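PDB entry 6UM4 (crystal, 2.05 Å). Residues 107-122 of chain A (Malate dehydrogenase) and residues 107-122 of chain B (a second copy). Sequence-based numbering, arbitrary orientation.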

# COMPACT_ATOMS: atom_id res chain seq x y z
N GLY A 107 9.55 -1.61 9.54
CA GLY A 107 8.38 -1.29 10.33
C GLY A 107 7.07 -1.34 9.56
O GLY A 107 7.01 -1.56 8.35
N GLN A 108 5.98 -1.11 10.31
CA GLN A 108 4.64 -1.23 9.74
C GLN A 108 4.36 -0.11 8.74
O GLN A 108 3.79 -0.36 7.67
N ILE A 109 4.81 1.11 9.04
CA ILE A 109 4.67 2.21 8.09
C ILE A 109 5.42 1.89 6.80
O ILE A 109 4.89 2.07 5.69
N ALA A 110 6.66 1.41 6.92
CA ALA A 110 7.43 1.06 5.72
C ALA A 110 6.72 -0.01 4.88
O ALA A 110 6.72 0.06 3.65
N ASN A 111 6.11 -0.99 5.54
CA ASN A 111 5.44 -2.08 4.82
C ASN A 111 4.40 -1.54 3.83
O ASN A 111 4.23 -2.10 2.74
N SER A 112 3.72 -0.44 4.17
CA SER A 112 2.80 0.19 3.22
C SER A 112 3.50 1.20 2.32
O SER A 112 3.13 1.32 1.15
N LEU A 113 4.50 1.91 2.83
CA LEU A 113 5.14 2.98 2.07
C LEU A 113 5.90 2.45 0.84
O LEU A 113 5.81 3.02 -0.26
N LEU A 114 6.71 1.42 1.02
CA LEU A 114 7.69 1.12 -0.02
C LEU A 114 7.00 0.67 -1.31
O LEU A 114 7.45 1.03 -2.41
N PHE A 115 5.90 -0.09 -1.20
CA PHE A 115 5.19 -0.54 -2.40
C PHE A 115 4.56 0.63 -3.15
O PHE A 115 4.47 0.60 -4.38
N ARG A 116 4.16 1.69 -2.44
CA ARG A 116 3.59 2.87 -3.07
C ARG A 116 4.68 3.86 -3.49
O ARG A 116 4.38 4.91 -4.06
N ILE A 117 5.93 3.53 -3.21
CA ILE A 117 7.04 4.12 -3.95
C ILE A 117 7.38 3.29 -5.18
O ILE A 117 7.45 3.81 -6.30
N ALA A 118 7.53 1.98 -5.00
CA ALA A 118 7.97 1.13 -6.11
C ALA A 118 6.97 1.14 -7.25
O ALA A 118 7.36 0.96 -8.41
N ASN A 119 5.69 1.38 -6.96
CA ASN A 119 4.68 1.35 -8.01
C ASN A 119 4.69 2.60 -8.86
O ASN A 119 3.95 2.66 -9.85
N GLY A 120 5.52 3.59 -8.53
CA GLY A 120 5.56 4.85 -9.24
C GLY A 120 4.60 5.92 -8.73
O GLY A 120 4.55 7.01 -9.31
N GLU A 121 3.85 5.65 -7.65
CA GLU A 121 2.85 6.62 -7.17
C GLU A 121 3.50 7.85 -6.54
O GLU A 121 3.05 8.98 -6.78
N MET A 122 4.55 7.66 -5.75
CA MET A 122 5.13 8.79 -5.04
C MET A 122 5.75 9.79 -5.99
O MET A 122 5.54 11.01 -5.85
N GLY B 107 -7.92 -7.98 7.59
CA GLY B 107 -6.65 -8.68 7.58
C GLY B 107 -5.49 -7.86 7.05
O GLY B 107 -5.62 -6.71 6.63
N GLN B 108 -4.31 -8.49 7.07
CA GLN B 108 -3.09 -7.82 6.63
C GLN B 108 -3.09 -7.58 5.13
O GLN B 108 -2.57 -6.56 4.66
N ILE B 109 -3.65 -8.51 4.34
CA ILE B 109 -3.72 -8.28 2.90
C ILE B 109 -4.63 -7.11 2.60
O ILE B 109 -4.30 -6.23 1.81
N ALA B 110 -5.81 -7.08 3.23
CA ALA B 110 -6.70 -5.94 3.06
C ALA B 110 -6.01 -4.64 3.47
O ALA B 110 -6.18 -3.60 2.81
N ASN B 111 -5.21 -4.68 4.54
CA ASN B 111 -4.52 -3.48 5.02
C ASN B 111 -3.66 -2.84 3.92
O ASN B 111 -3.56 -1.61 3.85
N SER B 112 -3.05 -3.65 3.05
CA SER B 112 -2.32 -3.11 1.91
C SER B 112 -3.22 -2.90 0.71
O SER B 112 -3.08 -1.87 0.02
N LEU B 113 -4.18 -3.81 0.48
CA LEU B 113 -5.02 -3.78 -0.72
C LEU B 113 -5.87 -2.52 -0.80
O LEU B 113 -5.94 -1.87 -1.85
N LEU B 114 -6.57 -2.19 0.30
CA LEU B 114 -7.66 -1.21 0.24
C LEU B 114 -7.16 0.18 -0.12
O LEU B 114 -7.81 0.90 -0.89
N PHE B 115 -5.99 0.57 0.39
CA PHE B 115 -5.45 1.88 0.06
C PHE B 115 -5.08 2.00 -1.40
O PHE B 115 -5.16 3.09 -1.98
N ARG B 116 -4.71 0.88 -2.04
CA ARG B 116 -4.35 0.86 -3.45
C ARG B 116 -5.55 0.62 -4.36
O ARG B 116 -5.41 0.65 -5.58
N ILE B 117 -6.73 0.41 -3.78
CA ILE B 117 -7.98 0.64 -4.51
C ILE B 117 -8.42 2.09 -4.36
O ILE B 117 -8.75 2.76 -5.34
N ALA B 118 -8.44 2.59 -3.13
CA ALA B 118 -8.93 3.95 -2.91
C ALA B 118 -8.07 4.99 -3.62
O ALA B 118 -8.56 6.08 -3.94
N ASN B 119 -6.79 4.69 -3.86
CA ASN B 119 -5.92 5.67 -4.51
C ASN B 119 -6.13 5.73 -6.01
O ASN B 119 -5.47 6.52 -6.69
N GLY B 120 -7.02 4.90 -6.56
CA GLY B 120 -7.26 4.87 -7.99
C GLY B 120 -6.32 3.99 -8.78
O GLY B 120 -6.41 3.95 -10.01
N GLU B 121 -5.41 3.27 -8.11
CA GLU B 121 -4.42 2.48 -8.84
C GLU B 121 -5.05 1.25 -9.51
O GLU B 121 -4.74 0.95 -10.67
N MET B 122 -5.95 0.55 -8.80
CA MET B 122 -6.48 -0.71 -9.32
C MET B 122 -7.35 -0.49 -10.56
O MET B 122 -7.26 -1.25 -11.53

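The strongest polar links lie within each chain and prepare the groups that meet between them. R116(A) extends from chi1 m through chi2 t and chi3 p, and its guanidinium grips the carboxylate of E121(A) side-on, through NE and NH2: NE to OE1 of E121(A) is 3.0 Å at 177°, and NH2 to OE2 is 2.6 Å at 165°. In chain B the same rotamers give R116(B) NE to E121(B) OE1 at 2.8 Å and NH2 to OE2 at 2.8 Å, both nearly linear. These are salt bridges with two hydrogen bonds each.

The carboxylates thus held, on E121 side chains with chi1 and chi2 both t, face N119 of the partner. N119(A) ND2 donates to E121(B) OE1 at 3.1 Å, and N119(B) ND2 to E121(A) OE1 at 2.9 Å; angles of 140° and 126° mark both bonds as weak. Each N119 has chi1 p, with its CA-to-CB bond toward the other stretch, and its amide is oriented by its own turn: the backbone N of E121(A) donates to N119(A) OD1 at 2.8 Å, and E121(B) N to N119(B) OD1 at 2.9 Å.

Further along, two waters bridge the helices. One donates to N111(A) O and hydrogen-bonds S112(B) OG, both at 3.1 Å; the other donates to N111(B) O at 3.1 Å and meets S112(A) OG at 2.9 Å. Both serines are m.

Between the polar pairs and the waters, the arginine side chains pack against each other. The R116 side chains start sideways but end nearer the partner, and they have the largest areas covered by the other stretch; their CG atoms, R116(A) to R116(B), approach to 4.3 Å. R116(A) NH1 lies 4.0 Å from F115(B) CB, and NH2 3.8 Å from N119(B) CB. F115 points toward the partner at CB, yet its ring leads away. At the margin, Q108(A) OE1 and Q108(B) OE1 are 4.3 Å apart.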

# COMPACT_ATOMS: atom_id res chain seq x y z
CB GLN A 108 3.60 -1.24 10.86
CG GLN A 108 3.58 -2.55 11.64
CD GLN A 108 3.41 -3.76 10.74
OE1 GLN A 108 2.54 -3.80 9.87
NE2 GLN A 108 4.27 -4.77 10.94
CB ILE A 109 5.15 3.53 8.71
CG1 ILE A 109 4.15 4.05 9.76
CG2 ILE A 109 5.41 4.54 7.62
CD1 ILE A 109 4.69 5.27 10.53
CB ALA A 110 8.83 0.57 6.10
CB ASN A 111 4.81 -3.05 5.81
CG ASN A 111 3.99 -4.17 5.13
OD1 ASN A 111 2.75 -4.12 5.10
ND2 ASN A 111 4.68 -5.18 4.62
CB SER A 112 1.64 0.86 3.97
OG SER A 112 0.78 -0.12 4.55
CB LEU A 113 6.11 3.74 2.97
CG LEU A 113 6.82 4.87 2.26
CD1 LEU A 113 5.92 6.09 2.29
CD2 LEU A 113 8.14 5.16 2.94
CB LEU A 114 8.67 0.07 0.50
CG LEU A 114 9.51 0.53 1.70
CD1 LEU A 114 10.36 -0.64 2.22
CD2 LEU A 114 10.38 1.76 1.41
CB PHE A 115 4.12 -1.60 -2.06
CG PHE A 115 4.67 -2.98 -1.80
CD1 PHE A 115 4.63 -3.96 -2.78
CD2 PHE A 115 5.25 -3.30 -0.57
CE1 PHE A 115 5.16 -5.23 -2.54
CE2 PHE A 115 5.78 -4.54 -0.33
CZ PHE A 115 5.74 -5.51 -1.32
CB ARG A 116 2.57 3.54 -2.13
CG ARG A 116 1.38 2.61 -1.86
CD ARG A 116 0.37 3.21 -0.89
NE ARG A 116 -0.34 4.31 -1.53
CZ ARG A 116 -1.19 5.11 -0.90
NH1 ARG A 116 -1.44 4.94 0.39
NH2 ARG A 116 -1.79 6.09 -1.57
CB ILE A 117 8.27 4.26 -3.02
CG1 ILE A 117 7.98 5.25 -1.88
CG2 ILE A 117 9.49 4.76 -3.79
CD1 ILE A 117 9.07 5.19 -0.83
CB ALA A 118 8.20 -0.29 -5.61
CB ASN A 119 3.27 1.13 -7.40
CG ASN A 119 2.78 2.32 -6.55
OD1 ASN A 119 3.55 3.23 -6.26
ND2 ASN A 119 1.50 2.29 -6.12
CB GLU A 121 1.90 5.94 -6.17
CG GLU A 121 0.79 6.84 -5.61
CD GLU A 121 -0.08 6.10 -4.60
OE1 GLU A 121 0.18 4.88 -4.39
OE2 GLU A 121 -1.00 6.72 -4.01
CB MET A 122 6.15 8.31 -4.01
CG MET A 122 6.68 9.47 -3.18
SD MET A 122 7.67 8.94 -1.79
CE MET A 122 9.25 8.71 -2.59
CB GLN B 108 -1.87 -8.64 7.07
CG GLN B 108 -1.49 -8.41 8.52
CD GLN B 108 -1.18 -6.94 8.80
OE1 GLN B 108 -0.41 -6.32 8.05
NE2 GLN B 108 -1.78 -6.38 9.84
CB ILE B 109 -4.16 -9.54 2.14
CG1 ILE B 109 -3.06 -10.59 2.20
CG2 ILE B 109 -4.42 -9.19 0.70
CD1 ILE B 109 -3.46 -11.92 1.60
CB ALA B 110 -7.99 -6.15 3.87
CB ASN B 111 -3.65 -3.82 6.23
CG ASN B 111 -2.82 -2.63 6.73
OD1 ASN B 111 -1.61 -2.55 6.47
ND2 ASN B 111 -3.46 -1.72 7.46
CB SER B 112 -1.19 -4.06 1.51
OG SER B 112 -0.19 -4.12 2.50
CB LEU B 113 -5.94 -4.99 -0.76
CG LEU B 113 -6.87 -5.13 -1.96
CD1 LEU B 113 -6.12 -5.78 -3.11
CD2 LEU B 113 -8.07 -5.97 -1.63
CB LEU B 114 -8.40 -1.19 1.58
CG LEU B 114 -9.14 -2.48 1.94
CD1 LEU B 114 -9.74 -2.42 3.33
CD2 LEU B 114 -10.18 -2.85 0.89
CB PHE B 115 -4.24 2.16 0.95
CG PHE B 115 -4.62 2.56 2.33
CD1 PHE B 115 -4.54 3.87 2.72
CD2 PHE B 115 -5.08 1.61 3.22
CE1 PHE B 115 -4.94 4.24 3.99
CE2 PHE B 115 -5.47 1.98 4.49
CZ PHE B 115 -5.39 3.30 4.87
CB ARG B 116 -3.25 -0.18 -3.66
CG ARG B 116 -1.96 0.19 -2.92
CD ARG B 116 -0.91 -0.90 -3.08
NE ARG B 116 -0.42 -0.96 -4.44
CZ ARG B 116 0.43 -1.90 -4.87
NH1 ARG B 116 0.88 -2.84 -4.04
NH2 ARG B 116 0.83 -1.89 -6.13
CB ILE B 117 -9.08 -0.32 -4.01
CG1 ILE B 117 -8.75 -1.77 -4.36
CG2 ILE B 117 -10.40 0.07 -4.60
CD1 ILE B 117 -9.63 -2.75 -3.64
CB ALA B 118 -9.01 4.22 -1.40
CB ASN B 119 -4.43 5.42 -4.18
CG ASN B 119 -3.85 4.16 -4.84
OD1 ASN B 119 -4.57 3.32 -5.38
ND2 ASN B 119 -2.51 4.04 -4.82
CB GLU B 121 -3.29 2.06 -7.88
CG GLU B 121 -2.14 1.28 -8.53
CD GLU B 121 -1.13 0.72 -7.52
OE1 GLU B 121 -1.30 0.93 -6.30
OE2 GLU B 121 -0.17 0.03 -7.95
CB MET B 122 -7.29 -1.44 -8.25
CG MET B 122 -7.67 -2.87 -8.67
SD MET B 122 -8.52 -3.81 -7.38
CE MET B 122 -10.20 -3.28 -7.65
O HOH W 1 1.87 -2.59 0.77
O HOH W 2 -1.50 0.48 2.93